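Anti-restriction endonuclease (Enterobacteria phage T4, PDB 3WX4) mimics DNA to block DNA binding by the bacterial histone-like protein H-NS, and inhibits the host McrA restriction endonuclease. Local coordinates at residues 13-25 with 78-91. Numbering follows the deposited sequence.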
loop_
_atom_site.group_PDB
_atom_site.type_symbol
_atom_site.label_atom_id
_atom_site.label_comp_id
_atom_site.label_asym_id
_atom_site.label_seq_id
_atom_site.Cartn_x
_atom_site.Cartn_y
_atom_site.Cartn_z
ATOM N N PHE A 13 5.125 -0.270 -14.339
ATOM C CA PHE A 13 4.586 -1.395 -15.069
ATOM C C PHE A 13 3.762 -0.834 -16.229
ATOM O O PHE A 13 2.835 -0.064 -15.990
ATOM C CB PHE A 13 3.683 -2.204 -14.125
ATOM C CG PHE A 13 3.166 -3.467 -14.723
ATOM C CD1 PHE A 13 1.809 -3.780 -14.658
ATOM C CD2 PHE A 13 4.039 -4.371 -15.346
ATOM C CE1 PHE A 13 1.307 -4.959 -15.195
ATOM C CE2 PHE A 13 3.570 -5.569 -15.893
ATOM C CZ PHE A 13 2.188 -5.881 -15.824
ATOM N N LYS A 14 4.104 -1.193 -17.466
ATOM C CA LYS A 14 3.359 -0.720 -18.629
ATOM C C LYS A 14 2.335 -1.739 -18.990
ATOM O O LYS A 14 2.652 -2.921 -19.128
ATOM C CB LYS A 14 4.294 -0.520 -19.814
ATOM C CG LYS A 14 3.637 -0.048 -21.120
ATOM C CD LYS A 14 4.795 0.370 -22.081
ATOM C CE LYS A 14 4.348 0.429 -23.501
ATOM N NZ LYS A 14 5.521 0.526 -24.386
ATOM N N ILE A 15 1.085 -1.317 -19.127
ATOM C CA ILE A 15 0.066 -2.250 -19.484
ATOM C C ILE A 15 -0.312 -1.847 -20.875
ATOM O O ILE A 15 -1.079 -0.890 -21.099
ATOM C CB ILE A 15 -1.108 -2.200 -18.481
ATOM C CG1 ILE A 15 -0.596 -2.532 -17.084
ATOM C CG2 ILE A 15 -2.164 -3.197 -18.868
ATOM C CD1 ILE A 15 -1.671 -2.481 -15.988
ATOM N N ASP A 16 0.273 -2.547 -21.850
ATOM C CA ASP A 16 0.019 -2.230 -23.259
ATOM C C ASP A 16 -1.453 -2.026 -23.695
ATOM O O ASP A 16 -1.782 -1.020 -24.359
ATOM C CB ASP A 16 0.600 -3.325 -24.157
ATOM C CG ASP A 16 2.152 -3.470 -24.033
ATOM O OD1 ASP A 16 2.872 -2.564 -23.497
ATOM O OD2 ASP A 16 2.640 -4.529 -24.521
ATOM N N ILE A 17 -2.328 -2.981 -23.377
ATOM C CA ILE A 17 -3.694 -2.850 -23.835
ATOM C C ILE A 17 -4.390 -1.606 -23.250
ATOM O O ILE A 17 -5.284 -1.040 -23.902
ATOM C CB ILE A 17 -4.525 -4.121 -23.565
ATOM C CG1 ILE A 17 -5.704 -4.141 -24.511
ATOM C CG2 ILE A 17 -5.016 -4.192 -22.098
ATOM C CD1 ILE A 17 -6.408 -5.528 -24.633
ATOM N N LEU A 18 -3.970 -1.171 -22.062
ATOM C CA LEU A 18 -4.610 0.034 -21.457
ATOM C C LEU A 18 -4.048 1.263 -22.107
ATOM O O LEU A 18 -4.792 2.246 -22.320
ATOM C CB LEU A 18 -4.389 0.128 -19.936
ATOM C CG LEU A 18 -5.377 -0.769 -19.157
ATOM C CD1 LEU A 18 -4.900 -0.845 -17.672
ATOM C CD2 LEU A 18 -6.854 -0.241 -19.274
ATOM N N GLU A 19 -2.734 1.241 -22.406
ATOM C CA GLU A 19 -2.150 2.391 -23.096
ATOM C C GLU A 19 -2.855 2.550 -24.458
ATOM O O GLU A 19 -3.184 3.668 -24.871
ATOM C CB GLU A 19 -0.655 2.201 -23.351
ATOM C CG GLU A 19 -0.051 3.305 -24.213
ATOM C CD GLU A 19 1.440 3.118 -24.445
ATOM O OE1 GLU A 19 1.805 1.959 -24.817
ATOM O OE2 GLU A 19 2.203 4.097 -24.259
ATOM N N LYS A 20 -3.095 1.451 -25.166
ATOM C CA LYS A 20 -3.778 1.554 -26.434
ATOM C C LYS A 20 -5.230 2.032 -26.281
ATOM O O LYS A 20 -5.742 2.727 -27.169
ATOM C CB LYS A 20 -3.784 0.218 -27.170
ATOM C CG LYS A 20 -2.531 -0.010 -27.945
ATOM C CD LYS A 20 -2.428 -1.473 -28.364
ATOM C CE LYS A 20 -1.531 -1.600 -29.601
ATOM N NZ LYS A 20 -2.160 -0.923 -30.831
ATOM N N LEU A 21 -5.917 1.589 -25.221
ATOM C CA LEU A 21 -7.296 2.040 -25.012
ATOM C C LEU A 21 -7.308 3.565 -24.792
ATOM O O LEU A 21 -8.199 4.290 -25.311
ATOM C CB LEU A 21 -7.906 1.350 -23.785
ATOM C CG LEU A 21 -9.376 1.762 -23.542
ATOM C CD1 LEU A 21 -10.221 1.219 -24.651
ATOM C CD2 LEU A 21 -9.852 1.247 -22.193
ATOM N N TYR A 22 -6.348 4.059 -24.025
ATOM C CA TYR A 22 -6.266 5.485 -23.776
ATOM C C TYR A 22 -6.161 6.274 -25.080
ATOM O O TYR A 22 -6.708 7.395 -25.218
ATOM C CB TYR A 22 -5.051 5.824 -22.906
ATOM C CG TYR A 22 -4.703 7.301 -22.909
ATOM C CD1 TYR A 22 -5.407 8.233 -22.093
ATOM C CD2 TYR A 22 -3.715 7.790 -23.729
ATOM C CE1 TYR A 22 -5.098 9.609 -22.143
ATOM C CE2 TYR A 22 -3.392 9.162 -23.776
ATOM C CZ TYR A 22 -4.092 10.072 -22.984
ATOM O OH TYR A 22 -3.795 11.443 -23.052
ATOM N N LYS A 23 -5.393 5.739 -26.029
ATOM C CA LYS A 23 -5.185 6.433 -27.313
ATOM C C LYS A 23 -6.449 6.536 -28.163
ATOM O O LYS A 23 -6.579 7.416 -28.964
ATOM C CB LYS A 23 -4.107 5.689 -28.140
ATOM C CG LYS A 23 -2.722 5.746 -27.439
ATOM C CD LYS A 23 -1.697 4.798 -28.090
ATOM C CE LYS A 23 -1.234 5.247 -29.461
ATOM N NZ LYS A 23 -0.521 4.115 -30.198
ATOM N N PHE A 24 -7.375 5.622 -27.957
ATOM C CA PHE A 24 -8.581 5.515 -28.734
ATOM C C PHE A 24 -9.835 5.980 -27.947
ATOM O O PHE A 24 -10.653 6.779 -28.473
ATOM C CB PHE A 24 -8.664 4.006 -29.149
ATOM C CG PHE A 24 -9.960 3.567 -29.668
ATOM C CD1 PHE A 24 -10.722 4.390 -30.479
ATOM C CD2 PHE A 24 -10.439 2.298 -29.339
ATOM C CE1 PHE A 24 -11.975 3.947 -30.960
ATOM C CE2 PHE A 24 -11.641 1.840 -29.790
ATOM C CZ PHE A 24 -12.430 2.645 -30.600
ATOM N N LEU A 25 -10.008 5.514 -26.705
ATOM C CA LEU A 25 -11.237 5.917 -25.950
ATOM C C LEU A 25 -10.714 6.416 -24.616
ATOM O O LEU A 25 -10.810 5.720 -23.601
ATOM C CB LEU A 25 -12.152 4.701 -25.764
ATOM C CG LEU A 25 -12.748 4.043 -27.030
ATOM C CD1 LEU A 25 -13.460 2.775 -26.683
ATOM C CD2 LEU A 25 -13.684 5.033 -27.732
ATOM N N ILE A 78 -2.447 -8.016 -11.012
ATOM C CA ILE A 78 -2.911 -6.843 -11.771
ATOM C C ILE A 78 -3.493 -7.315 -13.112
ATOM O O ILE A 78 -4.610 -6.947 -13.480
ATOM C CB ILE A 78 -1.746 -5.863 -12.006
ATOM C CG1 ILE A 78 -1.305 -5.234 -10.681
ATOM C CG2 ILE A 78 -2.177 -4.733 -13.020
ATOM C CD1 ILE A 78 0.018 -4.534 -10.803
ATOM N N MET A 79 -2.770 -8.178 -13.826
ATOM C CA MET A 79 -3.269 -8.626 -15.120
ATOM C C MET A 79 -4.548 -9.391 -15.051
ATOM O O MET A 79 -5.368 -9.285 -15.954
ATOM C CB MET A 79 -2.207 -9.406 -15.890
ATOM C CG MET A 79 -0.972 -8.568 -16.167
ATOM S SD MET A 79 -1.477 -6.980 -17.086
ATOM C CE MET A 79 -2.378 -7.709 -18.449
ATOM N N ILE A 80 -4.759 -10.174 -13.989
ATOM C CA ILE A 80 -6.039 -10.887 -13.881
ATOM C C ILE A 80 -7.192 -9.872 -13.879
ATOM O O ILE A 80 -8.219 -10.058 -14.527
ATOM C CB ILE A 80 -6.104 -11.740 -12.570
ATOM C CG1 ILE A 80 -5.329 -13.050 -12.785
ATOM C CG2 ILE A 80 -7.549 -12.055 -12.213
ATOM C CD1 ILE A 80 -4.862 -13.734 -11.477
ATOM N N TYR A 81 -7.031 -8.807 -13.103
ATOM C CA TYR A 81 -8.064 -7.769 -13.049
ATOM C C TYR A 81 -8.182 -7.082 -14.394
ATOM O O TYR A 81 -9.278 -6.831 -14.846
ATOM C CB TYR A 81 -7.716 -6.729 -11.986
ATOM C CG TYR A 81 -7.986 -7.212 -10.593
ATOM C CD1 TYR A 81 -9.099 -6.758 -9.886
ATOM C CD2 TYR A 81 -7.093 -8.079 -9.953
ATOM C CE1 TYR A 81 -9.320 -7.142 -8.551
ATOM C CE2 TYR A 81 -7.295 -8.473 -8.637
ATOM C CZ TYR A 81 -8.405 -7.999 -7.937
ATOM O OH TYR A 81 -8.574 -8.339 -6.616
ATOM N N VAL A 82 -7.054 -6.789 -15.039
ATOM C CA VAL A 82 -7.101 -6.125 -16.359
ATOM C C VAL A 82 -7.831 -6.993 -17.395
ATOM O O VAL A 82 -8.741 -6.524 -18.105
ATOM C CB VAL A 82 -5.648 -5.758 -16.882
ATOM C CG1 VAL A 82 -5.714 -5.290 -18.401
ATOM C CG2 VAL A 82 -5.027 -4.700 -15.982
ATOM N N HIS A 83 -7.478 -8.284 -17.463
ATOM C CA HIS A 83 -8.125 -9.152 -18.455
ATOM C C HIS A 83 -9.608 -9.223 -18.268
ATOM O O HIS A 83 -10.373 -9.432 -19.228
ATOM C CB HIS A 83 -7.542 -10.562 -18.410
ATOM C CG HIS A 83 -6.117 -10.612 -18.833
ATOM N ND1 HIS A 83 -5.681 -10.033 -20.009
ATOM C CD2 HIS A 83 -5.023 -11.150 -18.242
ATOM C CE1 HIS A 83 -4.374 -10.214 -20.119
ATOM N NE2 HIS A 83 -3.950 -10.886 -19.063
ATOM N N ASP A 84 -10.046 -9.057 -17.030
ATOM C CA ASP A 84 -11.467 -9.132 -16.792
ATOM C C ASP A 84 -12.276 -8.063 -17.535
ATOM O O ASP A 84 -13.445 -8.289 -17.818
ATOM C CB ASP A 84 -11.760 -9.053 -15.300
ATOM C CG ASP A 84 -13.203 -9.432 -14.994
ATOM O OD1 ASP A 84 -13.573 -10.583 -15.351
ATOM O OD2 ASP A 84 -13.964 -8.596 -14.436
ATOM N N TYR A 85 -11.680 -6.899 -17.847
ATOM C CA TYR A 85 -12.429 -5.885 -18.606
ATOM C C TYR A 85 -12.576 -6.266 -20.088
ATOM O O TYR A 85 -13.359 -5.658 -20.825
ATOM C CB TYR A 85 -11.742 -4.522 -18.514
ATOM C CG TYR A 85 -11.858 -3.910 -17.149
ATOM C CD1 TYR A 85 -13.010 -3.194 -16.786
ATOM C CD2 TYR A 85 -10.863 -4.095 -16.199
ATOM C CE1 TYR A 85 -13.161 -2.686 -15.511
ATOM C CE2 TYR A 85 -11.003 -3.582 -14.885
ATOM C CZ TYR A 85 -12.169 -2.878 -14.557
ATOM O OH TYR A 85 -12.352 -2.402 -13.267
ATOM N N GLU A 86 -11.819 -7.250 -20.547
ATOM C CA GLU A 86 -11.931 -7.669 -21.953
ATOM C C GLU A 86 -11.849 -6.443 -22.855
ATOM O O GLU A 86 -12.729 -6.190 -23.682
ATOM C CB GLU A 86 -13.263 -8.385 -22.192
ATOM C CG GLU A 86 -13.413 -9.705 -21.423
ATOM C CD GLU A 86 -14.775 -10.364 -21.672
ATOM O OE1 GLU A 86 -15.774 -10.000 -21.002
ATOM O OE2 GLU A 86 -14.841 -11.237 -22.568
ATOM N N ILE A 87 -10.779 -5.690 -22.666
ATOM C CA ILE A 87 -10.566 -4.478 -23.430
ATOM C C ILE A 87 -10.401 -4.739 -24.945
ATOM O O ILE A 87 -10.673 -3.866 -25.756
ATOM C CB ILE A 87 -9.397 -3.741 -22.845
ATOM C CG1 ILE A 87 -9.712 -3.452 -21.354
ATOM C CG2 ILE A 87 -9.222 -2.375 -23.620
ATOM C CD1 ILE A 87 -8.541 -3.024 -20.521
ATOM N N GLU A 88 -9.981 -5.954 -25.310
ATOM C CA GLU A 88 -9.845 -6.322 -26.722
ATOM C C GLU A 88 -11.153 -6.001 -27.467
ATOM O O GLU A 88 -11.137 -5.622 -28.618
ATOM C CB GLU A 88 -9.563 -7.835 -26.851
ATOM C CG GLU A 88 -8.180 -8.235 -26.346
ATOM C CD GLU A 88 -8.124 -8.474 -24.832
ATOM O OE1 GLU A 88 -9.205 -8.567 -24.168
ATOM O OE2 GLU A 88 -6.979 -8.575 -24.321
ATOM N N ASP A 89 -12.285 -6.195 -26.802
ATOM C CA ASP A 89 -13.576 -5.934 -27.402
ATOM C C ASP A 89 -13.662 -4.556 -28.079
ATOM O O ASP A 89 -14.204 -4.419 -29.178
ATOM C CB ASP A 89 -14.687 -5.971 -26.342
ATOM C CG ASP A 89 -15.044 -7.400 -25.873
ATOM O OD1 ASP A 89 -14.340 -8.375 -26.225
ATOM O OD2 ASP A 89 -16.040 -7.533 -25.119
ATOM N N TYR A 90 -13.132 -3.534 -27.419
ATOM C CA TYR A 90 -13.264 -2.171 -27.961
ATOM C C TYR A 90 -12.586 -1.916 -29.263
ATOM O O TYR A 90 -13.102 -1.173 -30.119
ATOM C CB TYR A 90 -12.794 -1.163 -26.912
ATOM C CG TYR A 90 -13.601 -1.310 -25.650
ATOM C CD1 TYR A 90 -14.969 -1.012 -25.631
ATOM C CD2 TYR A 90 -13.020 -1.824 -24.493
ATOM C CE1 TYR A 90 -15.738 -1.230 -24.471
ATOM C CE2 TYR A 90 -13.765 -2.047 -23.342
ATOM C CZ TYR A 90 -15.115 -1.748 -23.340
ATOM O OH TYR A 90 -15.811 -1.975 -22.189
ATOM N N PHE A 91 -11.410 -2.510 -29.435
ATOM C CA PHE A 91 -10.699 -2.272 -30.676
ATOM C C PHE A 91 -11.412 -2.817 -31.898
ATOM O O PHE A 91 -11.162 -2.373 -33.017
ATOM C CB PHE A 91 -9.282 -2.821 -30.565
ATOM C CG PHE A 91 -8.507 -2.191 -29.454
ATOM C CD1 PHE A 91 -8.073 -0.854 -29.548
ATOM C CD2 PHE A 91 -8.266 -2.895 -28.271
ATOM C CE1 PHE A 91 -7.407 -0.244 -28.466
ATOM C CE2 PHE A 91 -7.603 -2.296 -27.189
ATOM C CZ PHE A 91 -7.166 -0.975 -27.278
#
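Phe91 is a knob in a hole on the surface of helix 16-24, its ring lodged among Ile17, Lys20, Leu21 and Phe24; in Arn, an alpha/beta protein with a three-stranded antiparallel sheet, the short helix 88-91 packs here on the helix that follows strand 2-14. The ring goes in edge first: CZ reaches Leu21 N at 3.5 Å and CE2 meets Ile17 CG1 at 3.8 Å. Beside it the rim of Phe24 bears on the backbone of helix 88-91, with CE2 3.4 Å from Tyr90 O. Ile87 is the neighbouring bump, splayed over three side chains: CG2 rests against both methyls of Leu21, CB on Ile17 CD1, and CD1 presses on Leu18 CD2 at a tight 3.5 Å. In Ile17, CG1 anti to the backbone N (chi1 -158°) and an extended chi2 carry CD1 up against the Glu88 carboxylate, 3.1 Å from OE2, while CG2 touches Val82 CG1. Toward the strand, Ile15 CD1 sits in the notch formed by the CG2 methyls of Ile78 and Val82; Ile15 also packs on Phe61 of strand 60-65. No hydrogen bond joins the two segments. Met79, bent at chi2 and chi3, closes this end with a Met-aromatic contact, SD lying at the edge of the Phe13 ring, 3.9 Å from CE1.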